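Local coordinates for protein suppressor of fused homolog (Drosophila melanogaster, PDB 6LPH) that probably binds and sequesters DNA-binding transcription factors as the whole protein, of which this chain is the N-terminal part carrying the SUFU family domain, at residues D23-V28 with I75-S80. Sequence-based numbering, arbitrary orientation.
Sequences DHLGQV and ISFGLS
L25 meets I75 and F77 where the last turns of helix 16-28 lie over one face of the mixed sheet, at the end of strand 71-77. The backbones stay well apart, with the CA atoms of L25 and I75 9.2 Å from each other, so side chains alone bridge the gap. Within 23-28 the bonds Q27 N to D23 O and V28 N to H24 O, each 3.2 Å, satisfy these four groups inside the helix.

L25 carries the whole helix side of the contact, and its forked end serves two partners. L25 CD2 meets I75 CD1 tip to tip at 4.0 Å, while L25 CD1 lies 3.7 Å from F77 CZ, approaching the ring obliquely. With CG anti to its carbonyl carbon (chi1 -68°) and CD1 extended further (chi2 172°), leucine sends both methyls to the strand. Isoleucine suits its place because its CB bond points toward the helix and CD1, on a bent arm (chi2 98°), supplies the methyl that meets L25. F77 leaves the backbone at a different angle, and the length of its ring is what brings CZ to the helix; L18, I21 and I22 also touch this side chain. Y58 of the adjacent strand 54-60 and L181 of strand 172-186 each touch both L25 and I75.

No hydrogen bond or charge pair joins the two segments. All three touching residues are buried, so between 23-28 and 75-80 the attachment rests on apolar contact, by hydrophobic burial and dispersion; a directional tie from this helix to the sheet is made elsewhere, by the hydrogen bond between H24 NE2 and L181 O.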
# COMPACT_ATOMS: atom_id res chain seq x y z
N ASP A 23 2.36 -15.33 -8.55
CA ASP A 23 2.75 -16.58 -7.94
C ASP A 23 3.13 -16.45 -6.46
O ASP A 23 2.66 -17.23 -5.62
CB ASP A 23 3.87 -17.25 -8.74
CG ASP A 23 3.38 -17.78 -10.08
OD1 ASP A 23 4.21 -18.14 -10.94
OD2 ASP A 23 2.14 -17.84 -10.27
N HIS A 24 3.95 -15.46 -6.13
CA HIS A 24 4.27 -15.13 -4.74
C HIS A 24 3.03 -14.88 -3.90
O HIS A 24 2.90 -15.41 -2.79
CB HIS A 24 5.18 -13.91 -4.69
CG HIS A 24 5.77 -13.65 -3.34
ND1 HIS A 24 6.36 -14.61 -2.60
CD2 HIS A 24 5.86 -12.46 -2.59
CE1 HIS A 24 6.80 -14.07 -1.43
NE2 HIS A 24 6.50 -12.76 -1.44
N LEU A 25 2.12 -14.04 -4.42
CA LEU A 25 0.86 -13.77 -3.70
C LEU A 25 -0.00 -15.03 -3.54
O LEU A 25 -0.72 -15.19 -2.53
CB LEU A 25 0.05 -12.66 -4.36
CG LEU A 25 0.69 -11.26 -4.29
CD1 LEU A 25 -0.06 -10.23 -5.14
CD2 LEU A 25 0.77 -10.81 -2.83
N GLY A 26 0.06 -15.92 -4.52
CA GLY A 26 -0.68 -17.21 -4.44
C GLY A 26 -0.21 -18.12 -3.30
O GLY A 26 -1.00 -18.90 -2.72
N GLN A 27 1.07 -18.01 -2.96
CA GLN A 27 1.67 -18.81 -1.89
C GLN A 27 1.31 -18.22 -0.54
O GLN A 27 1.16 -18.94 0.45
CB GLN A 27 3.19 -18.77 -2.01
CG GLN A 27 3.73 -19.42 -3.27
CD GLN A 27 3.88 -20.92 -3.16
OE1 GLN A 27 4.96 -21.45 -3.43
NE2 GLN A 27 2.82 -21.61 -2.78
N VAL A 28 1.20 -16.90 -0.51
CA VAL A 28 0.93 -16.20 0.72
C VAL A 28 -0.59 -16.24 1.00
O VAL A 28 -1.03 -16.32 2.14
CB VAL A 28 1.48 -14.74 0.64
CG1 VAL A 28 0.97 -13.87 1.80
CG2 VAL A 28 2.99 -14.76 0.66
N ILE A 75 -1.75 -4.45 -2.79
CA ILE A 75 -0.41 -4.69 -3.45
C ILE A 75 -0.42 -4.12 -4.87
O ILE A 75 -1.33 -4.44 -5.65
CB ILE A 75 0.02 -6.17 -3.46
CG1 ILE A 75 -0.01 -6.75 -2.05
CG2 ILE A 75 1.46 -6.32 -4.05
CD1 ILE A 75 -1.27 -7.53 -1.75
N SER A 76 0.55 -3.25 -5.20
CA SER A 76 0.59 -2.60 -6.53
C SER A 76 1.36 -3.43 -7.54
O SER A 76 2.23 -4.25 -7.18
CB SER A 76 1.29 -1.22 -6.44
OG SER A 76 2.73 -1.36 -6.34
N PHE A 77 1.05 -3.18 -8.82
CA PHE A 77 1.80 -3.79 -9.93
C PHE A 77 2.06 -2.68 -10.92
O PHE A 77 1.10 -2.13 -11.51
CB PHE A 77 0.97 -4.85 -10.66
CG PHE A 77 0.54 -6.01 -9.80
CD1 PHE A 77 -0.54 -5.89 -8.93
CD2 PHE A 77 1.18 -7.25 -9.93
CE1 PHE A 77 -0.96 -6.97 -8.15
CE2 PHE A 77 0.74 -8.33 -9.16
CZ PHE A 77 -0.32 -8.20 -8.27
N GLY A 78 3.34 -2.38 -11.14
CA GLY A 78 3.75 -1.40 -12.13
C GLY A 78 5.04 -0.66 -11.84
O GLY A 78 5.65 -0.17 -12.78
N LEU A 79 5.43 -0.54 -10.56
CA LEU A 79 6.71 0.10 -10.20
C LEU A 79 7.89 -0.82 -10.51
O LEU A 79 9.00 -0.35 -10.80
CB LEU A 79 6.73 0.55 -8.71
CG LEU A 79 5.72 1.69 -8.44
CD1 LEU A 79 5.46 1.84 -6.96
CD2 LEU A 79 6.37 2.97 -8.92
N SER A 80 7.64 -2.12 -10.45
CA SER A 80 8.63 -3.11 -10.91
C SER A 80 8.40 -3.40 -12.41
O SER A 80 7.43 -2.91 -13.01
CB SER A 80 8.53 -4.38 -10.07
OG SER A 80 7.32 -5.06 -10.34